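Local coordinates for alpha-1,6-mannanase (Bacteroides thetaiotaomicron, PDB 4V1S), which probably hydrolyses alpha-1,6-mannosidic linkages within mannan chains, as a glycoside hydrolase of family GH76 from a gut symbiont, at residues Asn44-Trp49 against Lys338-Ile343; Ile319-Phe324 against Tyr384-Asn389. All blocks are in the same frame, centred on the assembly; numbering follows the deposited sequence.

Overall arrangement
Both contacts lie in the part of the chain where its two ends meet, in a fold consistent with the (alpha/alpha)6 barrel of GH76 enzymes. Interaction 1 sets helix 46-61, near the N-terminus, against helix 334-350; interaction 2 pairs helix 313-330 with helix 374-394, the last of the chain. Their segments alternate in sequence, and helices 313-330, 334-350 and 374-394 follow one another. The contact centres are about 8 Å apart and share packing: Y46 CG lies 3.5 Å from A387 CB, and F340 CE1 lies 3.5 Å from A387 O. Together they bring helix 46-61 against the last helices of the chain, consistent with closure of the barrel.

Interaction 1. Residues Asn44-Trp49 against Lys338-Ile343; sequences NDYYTW and KAFHAI
Y46 reaches across from the first turn of helix 46-61 and lays the hydroxyl end of its ring against F340 on helix 334-350. In both residues CG stands anti to the carbonyl carbon and beside the backbone N (chi1 -61° in Y46, -69° in F340). The two side chains cross at about a right angle, yet their ring planes are only 22° apart. The rings are slid well past each other, with centroids 5.3 Å apart, so only neighbouring rims meet: Y46 CZ is 3.6 Å from F340 CD1, and Y46 CE2 is 3.7 Å from F340 CE1. On the other flank of the phenol, the CG2 methyl of I343 touches Y46 CE1 at 4.1 Å. That methyl is the branch anti to the I343 backbone N, while CG1 takes the position beside it. N44 CB covers one face of the Y46 ring, 3.7 Å above its plane. The Y46 hydroxyl is hydrogen-bonded to N344 OD1, just past I343, which fixes the polar tip of an otherwise apolar wedge. W49 comes in more loosely, a turn further on, where its indole also stacks on H347. Behind Y46, D45 N-caps the helix: its OD1 takes a weak bond from T48 N at 3.3 Å, and T48 OG1 donates to D45 OD2 at 2.7 Å from well above the carboxylate plane. An aromatic residue in the first turn of one helix, wedged against the middle of another, thus packs helix 46-61 beside helix 334-350, consistent with the outer layer of an (alpha/alpha)6 barrel.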
# COMPACT_ATOMS: atom_id res chain seq x y z
N ASN A 44 20.07 7.98 13.28
CA ASN A 44 18.70 8.30 12.90
C ASN A 44 17.70 7.48 13.68
O ASN A 44 17.64 6.25 13.57
CB ASN A 44 18.45 8.07 11.41
CG ASN A 44 19.29 8.95 10.53
OD1 ASN A 44 19.50 10.13 10.81
ND2 ASN A 44 19.74 8.38 9.43
N ASP A 45 16.88 8.18 14.44
CA ASP A 45 15.96 7.53 15.32
C ASP A 45 14.63 7.43 14.61
O ASP A 45 13.71 8.20 14.88
CB ASP A 45 15.86 8.33 16.60
CG ASP A 45 15.10 7.62 17.68
OD1 ASP A 45 14.56 6.52 17.41
OD2 ASP A 45 15.05 8.19 18.81
N TYR A 46 14.53 6.47 13.69
CA TYR A 46 13.31 6.28 12.90
C TYR A 46 12.08 6.08 13.75
O TYR A 46 11.01 6.56 13.41
CB TYR A 46 13.47 5.09 11.94
CG TYR A 46 14.60 5.27 10.96
CD1 TYR A 46 14.54 6.23 9.98
CD2 TYR A 46 15.76 4.49 11.06
CE1 TYR A 46 15.62 6.45 9.10
CE2 TYR A 46 16.82 4.68 10.19
CZ TYR A 46 16.75 5.67 9.22
OH TYR A 46 17.79 5.86 8.34
N TYR A 47 12.21 5.35 14.85
CA TYR A 47 11.07 5.08 15.70
C TYR A 47 10.49 6.37 16.30
O TYR A 47 9.27 6.59 16.28
CB TYR A 47 11.51 4.14 16.81
CG TYR A 47 10.40 3.48 17.62
CD1 TYR A 47 9.46 2.65 17.01
CD2 TYR A 47 10.32 3.63 18.98
CE1 TYR A 47 8.48 2.01 17.74
CE2 TYR A 47 9.33 3.02 19.73
CZ TYR A 47 8.42 2.19 19.10
OH TYR A 47 7.46 1.55 19.84
N THR A 48 11.37 7.23 16.81
CA THR A 48 10.95 8.55 17.26
C THR A 48 10.34 9.39 16.14
O THR A 48 9.33 10.03 16.31
CB THR A 48 12.10 9.32 17.95
OG1 THR A 48 12.41 8.60 19.15
CG2 THR A 48 11.71 10.71 18.29
N TRP A 49 10.95 9.34 14.96
CA TRP A 49 10.40 10.08 13.84
C TRP A 49 8.99 9.63 13.56
O TRP A 49 8.14 10.45 13.27
CB TRP A 49 11.24 9.88 12.57
CG TRP A 49 12.62 10.44 12.64
CD1 TRP A 49 13.18 11.12 13.67
CD2 TRP A 49 13.62 10.33 11.62
NE1 TRP A 49 14.49 11.45 13.35
CE2 TRP A 49 14.78 10.98 12.10
CE3 TRP A 49 13.63 9.77 10.34
CZ2 TRP A 49 15.95 11.08 11.33
CZ3 TRP A 49 14.80 9.85 9.59
CH2 TRP A 49 15.94 10.50 10.09
N LYS A 338 19.46 1.69 0.07
CA LYS A 338 18.57 2.48 -0.74
C LYS A 338 17.37 2.92 0.12
O LYS A 338 16.99 4.08 0.12
CB LYS A 338 18.11 1.65 -1.96
CG LYS A 338 19.24 1.37 -2.96
CD LYS A 338 18.82 0.46 -4.11
CE LYS A 338 19.92 0.34 -5.14
NZ LYS A 338 19.54 -0.66 -6.16
N ALA A 339 16.77 1.98 0.84
CA ALA A 339 15.58 2.29 1.60
C ALA A 339 15.86 3.38 2.64
O ALA A 339 15.12 4.35 2.76
CB ALA A 339 15.04 1.02 2.24
N PHE A 340 16.93 3.22 3.39
CA PHE A 340 17.25 4.20 4.41
C PHE A 340 17.59 5.56 3.82
O PHE A 340 17.23 6.59 4.36
CB PHE A 340 18.38 3.74 5.30
CG PHE A 340 18.02 2.59 6.21
CD1 PHE A 340 17.00 2.71 7.11
CD2 PHE A 340 18.77 1.42 6.19
CE1 PHE A 340 16.70 1.67 7.97
CE2 PHE A 340 18.46 0.39 7.03
CZ PHE A 340 17.42 0.51 7.92
N HIS A 341 18.30 5.56 2.69
CA HIS A 341 18.61 6.85 2.02
C HIS A 341 17.32 7.60 1.60
O HIS A 341 17.19 8.80 1.80
CB HIS A 341 19.50 6.59 0.82
CG HIS A 341 20.21 7.80 0.31
ND1 HIS A 341 20.96 8.61 1.11
CD2 HIS A 341 20.32 8.29 -0.94
CE1 HIS A 341 21.48 9.59 0.39
NE2 HIS A 341 21.11 9.41 -0.87
N ALA A 342 16.34 6.85 1.05
CA ALA A 342 15.09 7.45 0.59
C ALA A 342 14.29 7.96 1.80
O ALA A 342 13.74 9.06 1.79
CB ALA A 342 14.29 6.47 -0.24
N ILE A 343 14.28 7.16 2.86
CA ILE A 343 13.54 7.54 4.09
C ILE A 343 14.22 8.74 4.78
O ILE A 343 13.53 9.65 5.28
CB ILE A 343 13.32 6.31 5.00
CG1 ILE A 343 12.41 5.31 4.27
CG2 ILE A 343 12.69 6.74 6.31
CD1 ILE A 343 12.33 3.95 4.91

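Interaction 2. Residues Ile319-Phe324 against Tyr384-Asn389; sequences IIDSWF and YMRAAN
R386 and D321 link two helices that run nearly parallel, 14° apart, as expected of neighbouring inner helices in an (alpha/alpha)6 barrel. The segment axes come no closer than 11.5 Å, and side chains bridge the distance. The salt bridge is side-on but converges on a single oxygen: R386 NE donates to D321 OD1 at 2.9 Å and R386 NH2 to the same atom at 3.0 Å. OD1 lies almost in the guanidinium plane, and sharing one oxygen bends both bonds: the N-H...O angle is 153° for NE and somewhat smaller for NH2. NE arrives on the syn side of the carboxylate, whereas NH2 comes from well above its plane, and both nitrogens approach from the same face. Bends at chi2 (-77°) and chi3 fold the arginine chain so that its NE/NH2 edge faces the aspartate. The remaining polar ends look elsewhere. D321 OD2 is hydrogen-bonded to Y382 OH, and R272 adds a weak, long ion pair. R386 NH1 forms a salt bridge with E93, whose OE2 also accepts from N389 ND2, while N389 OD1 is hydrogen-bonded to R392 NH2. With NE, NH1 and NH2 all engaged, two carboxylates, those of D321 and E93, hold the guanidinium in a fixed orientation. F324 fills the apolar part of the gap, sliding past R386 in the opposite sense, and stacks on Y390 besides. Its CD2 lies over one face of the guanidinium, and further along the ring F324 CE2 rests 3.6 Å from R386 CB.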
# COMPACT_ATOMS: atom_id res chain seq x y z
N ILE A 319 7.97 1.39 -3.83
CA ILE A 319 9.33 1.05 -4.27
C ILE A 319 10.20 0.76 -3.04
O ILE A 319 11.01 -0.18 -3.04
CB ILE A 319 9.93 2.16 -5.15
CG1 ILE A 319 9.07 2.36 -6.41
CG2 ILE A 319 11.39 1.87 -5.48
CD1 ILE A 319 8.74 1.10 -7.19
N ILE A 320 10.01 1.55 -1.98
CA ILE A 320 10.75 1.31 -0.74
C ILE A 320 10.36 -0.03 -0.13
O ILE A 320 11.24 -0.81 0.28
CB ILE A 320 10.56 2.46 0.26
CG1 ILE A 320 10.96 3.80 -0.36
CG2 ILE A 320 11.36 2.18 1.53
CD1 ILE A 320 10.83 5.01 0.57
N ASP A 321 9.06 -0.37 -0.12
CA ASP A 321 8.66 -1.68 0.38
C ASP A 321 9.23 -2.82 -0.49
O ASP A 321 9.53 -3.89 0.04
CB ASP A 321 7.11 -1.82 0.45
CG ASP A 321 6.55 -1.43 1.80
OD1 ASP A 321 7.35 -1.34 2.75
OD2 ASP A 321 5.31 -1.25 1.90
N SER A 322 9.38 -2.57 -1.81
CA SER A 322 10.01 -3.52 -2.72
C SER A 322 11.46 -3.76 -2.32
O SER A 322 11.93 -4.91 -2.33
CB SER A 322 9.88 -3.06 -4.20
OG SER A 322 8.50 -3.02 -4.59
N TRP A 323 12.18 -2.69 -2.01
CA TRP A 323 13.55 -2.82 -1.52
C TRP A 323 13.61 -3.69 -0.24
O TRP A 323 14.50 -4.55 -0.12
CB TRP A 323 14.21 -1.47 -1.31
CG TRP A 323 14.48 -0.75 -2.51
CD1 TRP A 323 14.80 -1.26 -3.75
CD2 TRP A 323 14.53 0.67 -2.63
NE1 TRP A 323 15.04 -0.23 -4.63
CE2 TRP A 323 14.90 0.97 -3.97
CE3 TRP A 323 14.32 1.71 -1.73
CZ2 TRP A 323 15.01 2.29 -4.44
CZ3 TRP A 323 14.46 3.04 -2.19
CH2 TRP A 323 14.79 3.31 -3.54
N PHE A 324 12.73 -3.44 0.73
CA PHE A 324 12.70 -4.26 1.93
C PHE A 324 12.44 -5.72 1.58
O PHE A 324 13.08 -6.61 2.14
CB PHE A 324 11.67 -3.72 2.92
CG PHE A 324 12.04 -2.40 3.58
CD1 PHE A 324 13.30 -2.24 4.19
CD2 PHE A 324 11.13 -1.33 3.64
CE1 PHE A 324 13.62 -1.05 4.83
CE2 PHE A 324 11.43 -0.17 4.31
CZ PHE A 324 12.69 -0.01 4.89
N TYR A 384 8.65 5.41 8.29
CA TYR A 384 9.52 5.51 9.48
C TYR A 384 9.46 4.27 10.33
O TYR A 384 10.47 3.85 10.88
CB TYR A 384 9.22 6.77 10.31
CG TYR A 384 9.46 8.08 9.62
CD1 TYR A 384 10.52 8.25 8.73
CD2 TYR A 384 8.61 9.16 9.84
CE1 TYR A 384 10.68 9.44 8.04
CE2 TYR A 384 8.82 10.41 9.22
CZ TYR A 384 9.86 10.53 8.32
OH TYR A 384 10.07 11.72 7.68
N MET A 385 8.27 3.69 10.50
CA MET A 385 8.14 2.50 11.30
C MET A 385 8.84 1.32 10.61
O MET A 385 9.47 0.48 11.27
CB MET A 385 6.67 2.19 11.58
CG MET A 385 6.48 1.10 12.62
SD MET A 385 6.98 1.55 14.27
CE MET A 385 5.47 2.30 14.88
N ARG A 386 8.71 1.23 9.28
CA ARG A 386 9.43 0.21 8.53
C ARG A 386 10.94 0.30 8.72
O ARG A 386 11.63 -0.70 8.98
CB ARG A 386 9.10 0.28 7.06
CG ARG A 386 7.66 -0.08 6.74
CD ARG A 386 7.44 -1.56 6.79
NE ARG A 386 7.75 -2.18 5.52
CZ ARG A 386 8.16 -3.42 5.33
NH1 ARG A 386 8.37 -4.21 6.34
NH2 ARG A 386 8.34 -3.86 4.08
N ALA A 387 11.45 1.50 8.59
CA ALA A 387 12.87 1.76 8.80
C ALA A 387 13.30 1.40 10.23
O ALA A 387 14.34 0.81 10.43
CB ALA A 387 13.18 3.22 8.50
N ALA A 388 12.47 1.71 11.21
CA ALA A 388 12.76 1.35 12.60
C ALA A 388 12.89 -0.16 12.76
O ALA A 388 13.77 -0.65 13.47
CB ALA A 388 11.67 1.91 13.51
N ASN A 389 12.01 -0.90 12.09
CA ASN A 389 12.03 -2.35 12.17
C ASN A 389 13.30 -2.91 11.55
O ASN A 389 13.94 -3.77 12.13
CB ASN A 389 10.77 -2.92 11.50
CG ASN A 389 10.58 -4.39 11.76
OD1 ASN A 389 10.98 -4.90 12.81
ND2 ASN A 389 9.98 -5.07 10.82